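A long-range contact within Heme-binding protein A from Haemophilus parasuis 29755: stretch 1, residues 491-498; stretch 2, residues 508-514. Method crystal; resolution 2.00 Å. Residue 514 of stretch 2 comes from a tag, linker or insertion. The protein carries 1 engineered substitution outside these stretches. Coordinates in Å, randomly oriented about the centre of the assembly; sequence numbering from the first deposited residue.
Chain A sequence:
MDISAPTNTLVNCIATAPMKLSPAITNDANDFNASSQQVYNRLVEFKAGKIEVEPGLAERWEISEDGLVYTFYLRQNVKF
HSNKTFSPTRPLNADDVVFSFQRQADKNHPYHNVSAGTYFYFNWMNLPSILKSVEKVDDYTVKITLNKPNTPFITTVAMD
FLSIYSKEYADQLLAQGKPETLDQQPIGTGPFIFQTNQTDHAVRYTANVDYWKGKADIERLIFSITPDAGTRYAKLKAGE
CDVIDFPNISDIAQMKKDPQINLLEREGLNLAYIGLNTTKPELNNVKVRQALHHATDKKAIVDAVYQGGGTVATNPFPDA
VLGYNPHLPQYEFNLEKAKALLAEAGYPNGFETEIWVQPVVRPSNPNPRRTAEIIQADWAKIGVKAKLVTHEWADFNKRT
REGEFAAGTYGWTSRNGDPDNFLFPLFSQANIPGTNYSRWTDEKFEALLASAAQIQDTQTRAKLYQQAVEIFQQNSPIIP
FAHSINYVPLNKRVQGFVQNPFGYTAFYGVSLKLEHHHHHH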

# COMPACT_ATOMS: atom_id res chain seq x y z
N ASN A 491 -13.14 -14.51 -13.73
CA ASN A 491 -14.04 -15.22 -14.63
C ASN A 491 -15.30 -14.38 -14.88
O ASN A 491 -15.72 -13.63 -14.00
CB ASN A 491 -14.42 -16.60 -14.11
CG ASN A 491 -15.16 -17.43 -15.16
OD1 ASN A 491 -16.38 -17.33 -15.31
ND2 ASN A 491 -14.41 -18.23 -15.92
N LYS A 492 -15.88 -14.53 -16.06
CA LYS A 492 -17.00 -13.70 -16.50
C LYS A 492 -18.22 -13.82 -15.59
O LYS A 492 -19.09 -12.95 -15.60
CB LYS A 492 -17.38 -14.06 -17.95
CG LYS A 492 -18.41 -13.14 -18.59
CD LYS A 492 -18.77 -13.59 -20.01
CE LYS A 492 -20.11 -14.32 -20.04
NZ LYS A 492 -20.51 -14.75 -21.41
N ARG A 493 -18.30 -14.91 -14.84
CA ARG A 493 -19.47 -15.17 -13.97
C ARG A 493 -19.54 -14.28 -12.73
O ARG A 493 -20.61 -14.08 -12.17
CB ARG A 493 -19.52 -16.65 -13.54
CG ARG A 493 -18.76 -16.99 -12.27
CD ARG A 493 -18.63 -18.51 -12.00
NE ARG A 493 -19.70 -19.07 -11.17
CZ ARG A 493 -19.52 -19.84 -10.09
NH1 ARG A 493 -18.30 -20.16 -9.67
NH2 ARG A 493 -20.57 -20.29 -9.42
N VAL A 494 -18.40 -13.75 -12.29
CA VAL A 494 -18.40 -13.00 -11.03
C VAL A 494 -18.77 -11.53 -11.25
O VAL A 494 -18.22 -10.86 -12.11
CB VAL A 494 -17.08 -13.16 -10.21
CG1 VAL A 494 -16.10 -14.14 -10.89
CG2 VAL A 494 -16.43 -11.81 -9.88
N GLN A 495 -19.74 -11.07 -10.47
CA GLN A 495 -20.31 -9.73 -10.62
C GLN A 495 -20.20 -8.93 -9.33
O GLN A 495 -20.38 -9.46 -8.25
CB GLN A 495 -21.79 -9.84 -10.98
CG GLN A 495 -22.08 -10.32 -12.39
CD GLN A 495 -22.05 -9.20 -13.40
OE1 GLN A 495 -21.09 -9.06 -14.16
NE2 GLN A 495 -23.10 -8.38 -13.40
N GLY A 496 -19.91 -7.64 -9.46
CA GLY A 496 -19.96 -6.73 -8.33
C GLY A 496 -18.65 -6.61 -7.59
O GLY A 496 -18.57 -6.00 -6.52
N PHE A 497 -17.60 -7.20 -8.16
CA PHE A 497 -16.27 -7.06 -7.59
C PHE A 497 -15.73 -5.70 -7.96
O PHE A 497 -15.80 -5.32 -9.12
CB PHE A 497 -15.31 -8.13 -8.12
CG PHE A 497 -13.93 -8.07 -7.51
CD1 PHE A 497 -13.62 -8.82 -6.39
CD2 PHE A 497 -12.95 -7.24 -8.05
CE1 PHE A 497 -12.35 -8.76 -5.83
CE2 PHE A 497 -11.68 -7.18 -7.49
CZ PHE A 497 -11.39 -7.95 -6.37
N VAL A 498 -15.20 -4.98 -6.98
CA VAL A 498 -14.60 -3.67 -7.23
C VAL A 498 -13.12 -3.73 -6.87
O VAL A 498 -12.76 -4.16 -5.78
CB VAL A 498 -15.28 -2.58 -6.39
CG1 VAL A 498 -14.60 -1.22 -6.63
CG2 VAL A 498 -16.77 -2.50 -6.70
N TYR A 508 -17.18 -9.68 -0.25
CA TYR A 508 -18.49 -9.18 0.15
C TYR A 508 -19.03 -8.31 -0.97
O TYR A 508 -18.28 -7.57 -1.59
CB TYR A 508 -18.42 -8.36 1.44
CG TYR A 508 -19.79 -7.94 1.92
CD1 TYR A 508 -20.68 -8.87 2.48
CD2 TYR A 508 -20.22 -6.62 1.78
CE1 TYR A 508 -21.94 -8.49 2.92
CE2 TYR A 508 -21.48 -6.23 2.21
CZ TYR A 508 -22.33 -7.18 2.78
OH TYR A 508 -23.58 -6.80 3.20
N GLY A 509 -20.33 -8.38 -1.23
CA GLY A 509 -20.90 -7.60 -2.32
C GLY A 509 -20.74 -8.26 -3.69
O GLY A 509 -21.30 -7.79 -4.68
N VAL A 510 -19.99 -9.35 -3.75
CA VAL A 510 -19.79 -10.07 -5.01
C VAL A 510 -20.81 -11.20 -5.19
O VAL A 510 -21.20 -11.86 -4.22
CB VAL A 510 -18.36 -10.65 -5.11
CG1 VAL A 510 -18.21 -11.52 -6.36
CG2 VAL A 510 -17.32 -9.54 -5.12
N SER A 511 -21.24 -11.40 -6.43
CA SER A 511 -22.21 -12.44 -6.76
C SER A 511 -21.78 -13.26 -7.97
O SER A 511 -20.92 -12.82 -8.74
CB SER A 511 -23.60 -11.82 -6.99
OG SER A 511 -23.56 -10.85 -8.01
N LEU A 512 -22.40 -14.42 -8.14
CA LEU A 512 -22.05 -15.39 -9.18
C LEU A 512 -23.20 -15.71 -10.16
O LEU A 512 -24.27 -16.17 -9.76
CB LEU A 512 -21.56 -16.69 -8.53
CG LEU A 512 -20.38 -16.58 -7.55
CD1 LEU A 512 -20.25 -17.84 -6.73
CD2 LEU A 512 -19.08 -16.29 -8.28
N LYS A 513 -22.96 -15.48 -11.45
CA LYS A 513 -23.95 -15.77 -12.50
C LYS A 513 -24.03 -17.27 -12.79
O LYS A 513 -23.24 -18.06 -12.26
CB LYS A 513 -23.62 -15.03 -13.80
CG LYS A 513 -23.90 -13.53 -13.76
CD LYS A 513 -23.84 -12.93 -15.17
CE LYS A 513 -22.41 -12.77 -15.67
NZ LYS A 513 -22.36 -12.51 -17.14
N LEU A 514 -24.98 -17.64 -13.64
CA LEU A 514 -25.20 -19.02 -14.05
C LEU A 514 -25.78 -19.85 -12.92
O LEU A 514 -26.49 -19.33 -12.06
CB LEU A 514 -23.89 -19.66 -14.54
CG LEU A 514 -22.98 -18.94 -15.53
CD1 LEU A 514 -21.65 -19.66 -15.60
CD2 LEU A 514 -23.62 -18.84 -16.90
O HOH W 1 -23.21 -8.25 -7.00

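Two short strands run antiparallel here, and the residues with most surface covered by the opposite stretch, R493, K513 and Q495, lie along the line of backbone bonds that joins them. K513 N donates to R493 O at 2.8 Å. Two residues further on, Q495 pairs with S511 through both of its backbone polar atoms: Q495 N reaches S511 O at 2.7 Å, and S511 N reaches Q495 O at 2.8 Å. All three bonds are nearly straight.

R493 sits in a type I turn from N491 to V494, where the side-chain amide of N491 suits the turn, its OD1 accepting from R493 N at 3.1 Å. The long side chain of R493 lets a flat guanidinium lie with one face against L512, NH2 standing 3.7 Å from CD1 of that leucine, while its NH1 is satisfied elsewhere in the structure.

The methylenes of K513 take part in the packing. Its CG lies 3.9 Å from Q495 CG, and its CE approaches K492 O to 3.3 Å. A long aliphatic chain ending in a charge suits this exposed position, since its methylenes can pack while the residue remains exposed.

Q495 and S511 share a face of the sheet, with Q495 CB 3.6 Å from S511 OG; the glutamine's aliphatic part packs on K513, and its polar amide suits an exposed strand position. Small and polar, the serine also meets a water 2.8 Å from its OG; that water donates to G509 O at 3.0 Å and, weakly, to Q495 O at 3.3 Å.

On the other face V494 CB lies 4.2 Å from L512 CD2. V510 extends this apolar packing: its CG1 is 4.0 Å from V494 CG2, and its CG2 is 3.9 Å from F497 CB. G496, just before F497, has backbone angles that call for glycine, and a CB there would clash with G509 O.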